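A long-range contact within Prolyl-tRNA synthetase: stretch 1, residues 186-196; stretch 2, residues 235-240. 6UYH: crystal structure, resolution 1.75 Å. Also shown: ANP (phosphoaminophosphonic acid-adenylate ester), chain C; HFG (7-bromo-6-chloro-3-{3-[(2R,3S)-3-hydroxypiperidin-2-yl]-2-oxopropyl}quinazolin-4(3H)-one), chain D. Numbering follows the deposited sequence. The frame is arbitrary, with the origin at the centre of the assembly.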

# COMPACT_ATOMS: atom_id res chain seq x y z
N THR A 186 8.02 22.22 6.22
CA THR A 186 7.85 21.74 4.85
C THR A 186 6.79 20.64 4.77
O THR A 186 5.91 20.66 3.90
CB THR A 186 9.20 21.24 4.32
OG1 THR A 186 10.11 22.35 4.24
CG2 THR A 186 9.04 20.60 2.93
N ILE A 187 6.86 19.66 5.68
CA ILE A 187 5.85 18.60 5.69
C ILE A 187 4.49 19.17 6.08
O ILE A 187 3.46 18.78 5.52
CB ILE A 187 6.27 17.44 6.62
CG1 ILE A 187 7.56 16.77 6.11
CG2 ILE A 187 5.14 16.39 6.73
CD1 ILE A 187 7.41 16.07 4.76
N LEU A 188 4.47 20.09 7.04
CA LEU A 188 3.21 20.71 7.45
C LEU A 188 2.54 21.42 6.27
O LEU A 188 1.31 21.37 6.11
CB LEU A 188 3.44 21.69 8.60
CG LEU A 188 2.15 22.18 9.27
CD1 LEU A 188 1.50 21.07 10.07
CD2 LEU A 188 2.42 23.40 10.15
N GLU A 189 3.34 22.10 5.44
CA GLU A 189 2.79 22.72 4.24
C GLU A 189 2.26 21.67 3.26
O GLU A 189 1.24 21.88 2.61
CB GLU A 189 3.85 23.60 3.58
CG GLU A 189 3.52 24.08 2.17
CD GLU A 189 2.35 25.05 2.10
OE1 GLU A 189 1.86 25.51 3.16
OE2 GLU A 189 1.92 25.38 0.98
N LEU A 190 2.93 20.51 3.16
CA LEU A 190 2.41 19.46 2.29
C LEU A 190 1.07 18.94 2.80
O LEU A 190 0.19 18.62 2.00
CB LEU A 190 3.40 18.30 2.16
CG LEU A 190 4.66 18.55 1.32
CD1 LEU A 190 5.44 17.24 1.20
CD2 LEU A 190 4.30 19.09 -0.06
N TYR A 191 0.91 18.84 4.12
CA TYR A 191 -0.39 18.44 4.66
C TYR A 191 -1.45 19.50 4.34
O TYR A 191 -2.59 19.16 4.01
CB TYR A 191 -0.30 18.22 6.17
CG TYR A 191 0.50 17.01 6.57
CD1 TYR A 191 0.77 15.98 5.66
CD2 TYR A 191 0.98 16.88 7.88
CE1 TYR A 191 1.50 14.87 6.05
CE2 TYR A 191 1.70 15.78 8.27
CZ TYR A 191 1.96 14.78 7.36
OH TYR A 191 2.68 13.68 7.78
N LYS A 192 -1.09 20.78 4.45
CA LYS A 192 -2.02 21.82 4.03
C LYS A 192 -2.40 21.65 2.56
O LYS A 192 -3.57 21.78 2.19
CB LYS A 192 -1.41 23.20 4.28
CG LYS A 192 -2.19 24.39 3.71
CD LYS A 192 -1.65 24.77 2.34
CE LYS A 192 -1.94 26.22 1.98
NZ LYS A 192 -1.20 26.54 0.73
N ARG A 193 -1.42 21.32 1.71
CA ARG A 193 -1.73 21.15 0.29
C ARG A 193 -2.61 19.93 0.03
O ARG A 193 -3.47 19.97 -0.86
CB ARG A 193 -0.44 21.06 -0.52
CG ARG A 193 0.39 22.34 -0.46
CD ARG A 193 1.62 22.23 -1.34
NE ARG A 193 1.24 22.02 -2.73
CZ ARG A 193 2.02 21.47 -3.65
NH1 ARG A 193 3.25 21.07 -3.32
NH2 ARG A 193 1.58 21.31 -4.88
N VAL A 194 -2.41 18.84 0.77
CA VAL A 194 -3.31 17.69 0.62
C VAL A 194 -4.75 18.12 0.90
O VAL A 194 -5.66 17.89 0.10
CB VAL A 194 -2.90 16.53 1.54
CG1 VAL A 194 -4.02 15.44 1.55
CG2 VAL A 194 -1.56 15.91 1.09
N TYR A 195 -4.97 18.75 2.05
CA TYR A 195 -6.34 19.14 2.40
C TYR A 195 -6.89 20.14 1.40
O TYR A 195 -8.00 19.97 0.88
CB TYR A 195 -6.38 19.69 3.82
CG TYR A 195 -6.51 18.61 4.85
CD1 TYR A 195 -5.43 18.21 5.63
CD2 TYR A 195 -7.73 17.95 5.02
CE1 TYR A 195 -5.57 17.20 6.58
CE2 TYR A 195 -7.87 16.94 5.96
CZ TYR A 195 -6.79 16.58 6.74
OH TYR A 195 -6.96 15.57 7.67
N GLU A 196 -6.12 21.19 1.08
CA GLU A 196 -6.69 22.29 0.30
C GLU A 196 -6.72 21.97 -1.20
O GLU A 196 -7.74 22.17 -1.86
CB GLU A 196 -5.94 23.59 0.58
CG GLU A 196 -6.13 24.05 2.06
CD GLU A 196 -5.97 25.53 2.28
OE1 GLU A 196 -5.67 26.27 1.32
OE2 GLU A 196 -6.16 25.97 3.44
PG ANP C . -6.07 11.95 18.47
O1G ANP C . -6.42 12.89 19.52
O2G ANP C . -6.20 10.48 19.05
O3G ANP C . -7.08 12.21 17.29
PB ANP C . -3.16 11.33 18.13
O1B ANP C . -2.18 12.05 18.93
O2B ANP C . -3.48 9.96 18.81
N3B ANP C . -4.55 12.17 17.90
PA ANP C . -1.17 10.73 16.11
O1A ANP C . -0.24 11.87 16.25
O2A ANP C . -0.64 9.53 16.83
O3A ANP C . -2.61 11.04 16.71
O5' ANP C . -1.52 10.29 14.61
C5' ANP C . -1.22 11.00 13.38
C4' ANP C . -2.53 11.39 12.76
O4' ANP C . -3.34 10.21 12.54
C3' ANP C . -3.38 12.28 13.65
O3' ANP C . -3.01 13.64 13.50
C2' ANP C . -4.80 12.00 13.15
O2' ANP C . -5.14 12.90 12.10
C1' ANP C . -4.71 10.54 12.67
N9 ANP C . -5.32 9.58 13.59
C8 ANP C . -5.02 9.39 14.91
N7 ANP C . -5.72 8.46 15.50
C5 ANP C . -6.56 7.99 14.49
C6 ANP C . -7.55 7.00 14.46
N6 ANP C . -7.85 6.22 15.50
N1 ANP C . -8.21 6.81 13.29
C2 ANP C . -7.88 7.55 12.23
N3 ANP C . -6.95 8.51 12.14
C4 ANP C . -6.32 8.68 13.31
O4' HFG D . 2.13 8.14 17.02
C21 HFG D . 2.45 9.12 17.66
C3' HFG D . 3.54 10.06 17.20
C2' HFG D . 3.79 10.10 15.69
N1' HFG D . 4.34 8.84 15.17
C6' HFG D . 4.72 8.94 13.76
C5' HFG D . 3.55 9.33 12.89
C4' HFG D . 2.89 10.61 13.41
C39 HFG D . 2.55 10.48 14.89
O7' HFG D . 2.01 11.72 15.36
C1' HFG D . 1.76 9.45 19.00
N3 HFG D . 1.15 8.27 19.60
C4 HFG D . 1.99 7.29 20.09
O11 HFG D . 3.20 7.42 20.07
C10 HFG D . 1.28 6.10 20.59
C5 HFG D . 2.00 5.03 21.12
C2 HFG D . -0.21 8.13 19.60
N1 HFG D . -0.87 7.10 20.00
C9 HFG D . -0.11 6.04 20.50
C8 HFG D . -0.78 4.89 20.90
C7 HFG D . -0.05 3.82 21.40
BR1 HFG D . -0.99 2.23 21.84
C6 HFG D . 1.31 3.90 21.54
CL1 HFG D . 2.22 2.62 22.30
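Stretch 2 235-240: QGGTSH

Two consecutive glycines, Gly236 and Gly237, give the strand a backbone bare of side chains exactly where two tyrosines of the helix reach it. An ideal CB on Gly236 would lie 3.0 Å from Tyr195 OH, and one on Gly237 would lie 3.4 Å from Tyr191 CD2; both distances are tight, so the close fit relies on the absence of side chains. Gly237 is also unusual in conformation, with phi/psi of 166/158°, whereas Thr238, Ser239 and His240 have ordinary extended values.

The strand runs nearly antiparallel to the helix, at 171° between N-to-C directions, with the axes approaching to 8.2 Å. The register agrees with this direction: Leu188 CA lies 6.1 Å from Ser239 CA, and Tyr191 CA 6.7 Å from Gly237 CA.

One hydrogen bond joins the stretches, from Tyr195 OH to Gly236 O at 2.7 Å, with the acceptor near the plane of the ring. Tyr191 also meets backbone: its CE2 approaches Thr238 O to 3.4 Å at the ring edge. Farther along, Ser239 points toward the helix, its OG 4.0 Å from Ile187 CB.

Thr238 points away from the helix, and its OG1 hydrogen-bonds ANP O3' at 2.6 Å. The buried area, 280 Å² over both sides, is modest.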

# COMPACT_ATOMS: atom_id res chain seq x y z
N GLN A 235 -8.28 17.32 14.32
CA GLN A 235 -6.83 17.36 14.15
C GLN A 235 -6.47 16.60 12.88
O GLN A 235 -6.62 15.37 12.82
CB GLN A 235 -6.16 16.78 15.39
CG GLN A 235 -6.19 17.71 16.62
CD GLN A 235 -7.60 17.96 17.17
OE1 GLN A 235 -8.31 17.04 17.58
NE2 GLN A 235 -8.01 19.23 17.19
N GLY A 236 -6.02 17.32 11.86
CA GLY A 236 -5.98 16.76 10.52
C GLY A 236 -4.71 16.05 10.11
O GLY A 236 -4.71 15.34 9.11
N GLY A 237 -3.63 16.21 10.86
CA GLY A 237 -2.33 15.66 10.49
C GLY A 237 -1.28 16.31 11.37
O GLY A 237 -1.52 17.39 11.91
N THR A 238 -0.13 15.68 11.54
CA THR A 238 0.76 16.05 12.63
C THR A 238 2.21 16.03 12.15
O THR A 238 2.60 15.10 11.45
CB THR A 238 0.59 15.09 13.80
OG1 THR A 238 -0.81 14.94 14.09
CG2 THR A 238 1.26 15.64 15.02
N SER A 239 3.00 17.02 12.54
CA SER A 239 4.42 17.04 12.18
C SER A 239 5.24 17.48 13.39
O SER A 239 5.12 18.62 13.84
CB SER A 239 4.65 17.96 10.97
OG SER A 239 6.00 17.93 10.55
N HIS A 240 6.05 16.56 13.92
CA HIS A 240 6.79 16.75 15.16
C HIS A 240 8.26 17.04 14.89
O HIS A 240 8.88 16.38 14.06
CB HIS A 240 6.78 15.49 16.03
CG HIS A 240 5.43 14.92 16.30
ND1 HIS A 240 4.55 15.48 17.20
CD2 HIS A 240 4.82 13.80 15.83
CE1 HIS A 240 3.45 14.76 17.24
NE2 HIS A 240 3.59 13.73 16.43